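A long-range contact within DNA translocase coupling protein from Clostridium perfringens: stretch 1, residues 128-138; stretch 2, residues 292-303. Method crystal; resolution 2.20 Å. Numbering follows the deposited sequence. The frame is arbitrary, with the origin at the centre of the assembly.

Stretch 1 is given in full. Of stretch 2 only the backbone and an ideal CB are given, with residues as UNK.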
# COMPACT_ATOMS: atom_id res chain seq x y z
N LYS A 128 4.29 10.16 12.96
CA LYS A 128 2.91 10.68 12.82
C LYS A 128 1.89 9.59 12.51
O LYS A 128 0.79 9.61 13.06
CB LYS A 128 2.88 11.78 11.75
CG LYS A 128 3.65 13.03 12.20
CD LYS A 128 3.97 13.98 11.07
CE LYS A 128 4.62 15.24 11.61
NZ LYS A 128 5.12 16.13 10.53
N SER A 129 2.26 8.62 11.65
CA SER A 129 1.39 7.52 11.21
C SER A 129 2.26 6.26 11.38
O SER A 129 3.09 5.95 10.54
CB SER A 129 0.94 7.76 9.78
OG SER A 129 2.06 7.91 8.94
N PRO A 130 2.19 5.65 12.59
CA PRO A 130 3.19 4.64 12.98
C PRO A 130 3.09 3.24 12.38
O PRO A 130 4.07 2.50 12.48
CB PRO A 130 3.07 4.58 14.51
CG PRO A 130 1.65 5.01 14.80
CD PRO A 130 1.31 6.01 13.74
N HIS A 131 1.92 2.86 11.82
CA HIS A 131 1.75 1.51 11.29
C HIS A 131 1.25 1.51 9.85
O HIS A 131 0.53 2.42 9.43
CB HIS A 131 0.85 0.66 12.20
CG HIS A 131 1.22 0.78 13.65
ND1 HIS A 131 2.46 0.38 14.12
CD2 HIS A 131 0.51 1.31 14.67
CE1 HIS A 131 2.46 0.66 15.41
NE2 HIS A 131 1.32 1.22 15.80
N ILE A 132 1.67 0.50 9.10
CA ILE A 132 1.39 0.35 7.67
C ILE A 132 0.81 -1.03 7.38
O ILE A 132 1.34 -2.05 7.84
CB ILE A 132 2.71 0.55 6.87
CG1 ILE A 132 3.31 1.96 7.13
CG2 ILE A 132 2.51 0.25 5.37
CD1 ILE A 132 4.73 2.21 6.59
N LEU A 133 -0.22 -1.06 6.55
CA LEU A 133 -0.79 -2.31 6.08
C LEU A 133 -0.65 -2.28 4.55
O LEU A 133 -1.11 -1.31 3.89
CB LEU A 133 -2.27 -2.43 6.51
CG LEU A 133 -3.01 -3.70 6.00
CD1 LEU A 133 -2.77 -4.87 6.90
CD2 LEU A 133 -4.52 -3.48 5.96
N SER A 134 -0.01 -3.30 3.99
CA SER A 134 0.20 -3.42 2.55
C SER A 134 -0.53 -4.65 2.06
O SER A 134 -0.24 -5.76 2.53
CB SER A 134 1.69 -3.45 2.21
OG SER A 134 1.94 -3.67 0.83
N ALA A 135 -1.55 -4.45 1.19
CA ALA A 135 -2.39 -5.51 0.68
C ALA A 135 -2.30 -5.67 -0.82
O ALA A 135 -2.29 -4.69 -1.54
CB ALA A 135 -3.83 -5.28 1.09
N GLY A 136 -2.25 -6.92 -1.27
CA GLY A 136 -2.14 -7.22 -2.69
C GLY A 136 -2.05 -8.71 -2.96
O GLY A 136 -1.67 -9.48 -2.08
N GLU A 137 -2.43 -9.11 -4.19
CA GLU A 137 -2.40 -10.48 -4.68
C GLU A 137 -0.95 -10.95 -4.80
O GLU A 137 -0.06 -10.11 -4.89
CB GLU A 137 -3.10 -10.59 -6.05
CG GLU A 137 -4.62 -10.46 -5.98
CD GLU A 137 -5.34 -10.22 -7.29
OE1 GLU A 137 -4.84 -10.67 -8.35
OE2 GLU A 137 -6.42 -9.57 -7.27
N THR A 138 -0.70 -12.26 -4.78
CA THR A 138 0.69 -12.73 -4.85
C THR A 138 1.33 -12.29 -6.20
O THR A 138 0.67 -12.36 -7.24
CB THR A 138 0.81 -14.22 -4.49
OG1 THR A 138 2.18 -14.54 -4.26
CG2 THR A 138 0.16 -15.16 -5.51
N UNK A 292 -8.84 0.57 12.94
CA UNK A 292 -8.86 1.75 13.80
C UNK A 292 -7.45 2.18 14.24
O UNK A 292 -7.26 3.35 14.57
CB UNK A 292 -9.73 1.47 15.03
N UNK A 293 -6.45 1.28 14.20
CA UNK A 293 -5.12 1.64 14.69
C UNK A 293 -4.01 1.59 13.66
O UNK A 293 -2.88 1.95 13.99
CB UNK A 293 -4.75 0.71 15.85
N UNK A 294 -4.28 1.14 12.44
CA UNK A 294 -3.26 1.08 11.38
C UNK A 294 -3.63 2.14 10.35
O UNK A 294 -4.48 1.87 9.53
CB UNK A 294 -3.17 -0.31 10.74
N UNK A 295 -3.05 3.35 10.42
CA UNK A 295 -3.51 4.44 9.54
C UNK A 295 -3.07 4.41 8.08
O UNK A 295 -3.79 4.93 7.25
CB UNK A 295 -3.04 5.77 10.14
N UNK A 296 -1.87 3.87 7.77
CA UNK A 296 -1.39 3.84 6.39
C UNK A 296 -1.88 2.58 5.70
O UNK A 296 -1.65 1.48 6.20
CB UNK A 296 0.14 3.92 6.34
N UNK A 297 -2.54 2.73 4.54
CA UNK A 297 -2.97 1.58 3.74
C UNK A 297 -2.36 1.70 2.37
O UNK A 297 -2.45 2.75 1.71
CB UNK A 297 -4.49 1.49 3.65
N UNK A 298 -1.75 0.62 1.95
CA UNK A 298 -1.19 0.47 0.63
C UNK A 298 -1.97 -0.70 0.04
O UNK A 298 -1.96 -1.78 0.61
CB UNK A 298 0.32 0.24 0.65
N UNK A 299 -2.71 -0.45 -1.05
CA UNK A 299 -3.56 -1.48 -1.64
C UNK A 299 -3.31 -1.70 -3.13
O UNK A 299 -3.33 -0.75 -3.91
CB UNK A 299 -5.03 -1.11 -1.42
N UNK A 300 -3.09 -2.96 -3.50
CA UNK A 300 -2.90 -3.36 -4.88
C UNK A 300 -4.26 -3.53 -5.54
O UNK A 300 -5.30 -3.27 -4.93
CB UNK A 300 -2.08 -4.65 -4.97
N UNK A 301 -4.25 -3.95 -6.78
CA UNK A 301 -5.47 -4.14 -7.55
C UNK A 301 -6.22 -5.38 -7.08
O UNK A 301 -5.63 -6.43 -6.96
CB UNK A 301 -5.15 -4.25 -9.04
N UNK A 302 -7.51 -5.25 -6.81
CA UNK A 302 -8.41 -6.36 -6.49
C UNK A 302 -9.69 -6.10 -7.32
O UNK A 302 -10.30 -5.04 -7.15
CB UNK A 302 -8.70 -6.45 -4.99
N UNK A 303 -10.07 -7.03 -8.21
CA UNK A 303 -11.28 -6.89 -9.03
C UNK A 303 -12.56 -6.94 -8.18
O UNK A 303 -13.55 -6.33 -8.55
CB UNK A 303 -11.32 -7.99 -10.09

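Position 292 has helical angles (-69/-21) and nothing of stretch 1 within 5.5 Å of its ideal CB, so the contact sets no preference; it is N292. At 293 the CB points sideways, 5.4 Å from H131 CD2, and many side chains would suit. The residue is N293, whose side chain leads away while its backbone O lies 3.5 Å from H131 CD2, near the plane of the imidazole at its edge.

Position 294 leaves helical phi/psi (-110/96), and its CB is 4.4 Å from H131 CB and 4.8 Å from L133 CB. A small or medium apolar group fits. V294 places CG1 3.8 Å from L133 CB.

At 295 phi is -77° and stretch 1 asks no hydrogen bond of the nitrogen, so proline is possible, as are other modest side chains. P295 sets CG 3.9 Å from S129 CB and 4.2 Å from P130 CD.

From 296 to 299 the backbone runs parallel to strand 132-135, the axes 11° apart. Position 296 donates its N to H131 O (3.3 Å, 157°) and accepts from L133 N at its O (2.9 Å). Its CB, 3.8 Å from I132 CG1, favours valine, isoleucine or another apolar residue; V296 also brings CG2 3.6 Å from S129 OG.

The CB of 297 turns to the face carrying L133 and A135, 4.4 Å from L133 O. Neither a charge nor a polar side-chain group of stretch 1 is offered here, so an aliphatic or a long chain with an aliphatic stem would suit. R297 passes its CD 4.1 Å from L133 CD2, then folds back within its own stretch: NE and NH2 donate to V294 O (2.8 and 3.1 Å).

Position 298 returns to the face of I132 and S134, its CB 4.1 Å from S134 CA. N of 298 donates to L133 O (2.8 Å) and its O accepts from A135 N (2.8 Å, 170°). A branched apolar chain can reach I132; I298 does: CD1 lies 3.8 Å from I132 CG2.

The CB of 299 turns to the face of L133 and A135, 4.5 Å from A135 O, so small or medium residues fit; C299 has SG 4.5 Å from A135 CB.

At 300 an ideal CB would sit 3.4 Å from G136 CA, which is tight, and this favours glycine. G300 donates N to A135 O (2.7 Å).

The CB of 301 meets nothing within 5.5 Å; R301 contributes its O, bridged by water 1 to E137 N.

The CB of 302 points sideways, 4.5 Å from E137 OE2; a long or aromatic side chain could turn back toward G136 and A135. F302 does so, with CZ 3.5 Å from G136 CA and CE2 4.2 Å from A135 CB.

Nothing of stretch 1 lies within 5.5 Å of the CB of 303, so this contact sets no preference; it is A303.

Stretch 2 292-303: NNVPVRICGRFA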
# COMPACT_ATOMS: atom_id res chain seq x y z
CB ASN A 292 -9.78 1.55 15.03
CG ASN A 292 -11.23 1.23 14.71
OD1 ASN A 292 -11.79 1.59 13.67
ND2 ASN A 292 -11.88 0.51 15.62
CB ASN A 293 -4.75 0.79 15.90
CG ASN A 293 -5.74 0.90 17.03
OD1 ASN A 293 -6.31 -0.09 17.48
ND2 ASN A 293 -5.98 2.09 17.51
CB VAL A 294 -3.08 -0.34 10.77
CG1 VAL A 294 -2.00 -0.33 9.67
CG2 VAL A 294 -2.72 -1.34 11.87
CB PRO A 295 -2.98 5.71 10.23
CG PRO A 295 -1.77 5.25 10.96
CD PRO A 295 -2.08 3.86 11.42
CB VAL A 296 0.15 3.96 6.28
CG1 VAL A 296 0.59 3.92 4.83
CG2 VAL A 296 0.68 5.23 6.96
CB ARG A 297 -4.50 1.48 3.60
CG ARG A 297 -5.29 1.73 4.87
CD ARG A 297 -5.25 0.58 5.85
NE ARG A 297 -5.75 1.03 7.15
CZ ARG A 297 -7.03 1.24 7.42
NH1 ARG A 297 -7.96 0.99 6.50
NH2 ARG A 297 -7.39 1.72 8.59
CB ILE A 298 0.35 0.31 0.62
CG1 ILE A 298 1.03 1.60 1.14
CG2 ILE A 298 0.83 0.04 -0.80
CD1 ILE A 298 2.45 1.43 1.73
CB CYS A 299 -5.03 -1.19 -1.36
SG CYS A 299 -6.13 -2.60 -1.64
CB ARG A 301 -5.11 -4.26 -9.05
CG ARG A 301 -6.36 -4.36 -9.92
CD ARG A 301 -6.05 -4.28 -11.40
NE ARG A 301 -7.29 -4.27 -12.18
CZ ARG A 301 -7.97 -5.36 -12.52
NH1 ARG A 301 -7.51 -6.57 -12.19
NH2 ARG A 301 -9.10 -5.26 -13.20
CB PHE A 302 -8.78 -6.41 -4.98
CG PHE A 302 -7.67 -6.81 -4.04
CD1 PHE A 302 -7.28 -8.14 -3.91
CD2 PHE A 302 -7.00 -5.85 -3.29
CE1 PHE A 302 -6.26 -8.50 -3.03
CE2 PHE A 302 -5.99 -6.21 -2.40
CZ PHE A 302 -5.63 -7.54 -2.28
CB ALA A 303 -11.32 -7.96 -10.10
O HOH W 1 -3.20 -6.94 -5.93
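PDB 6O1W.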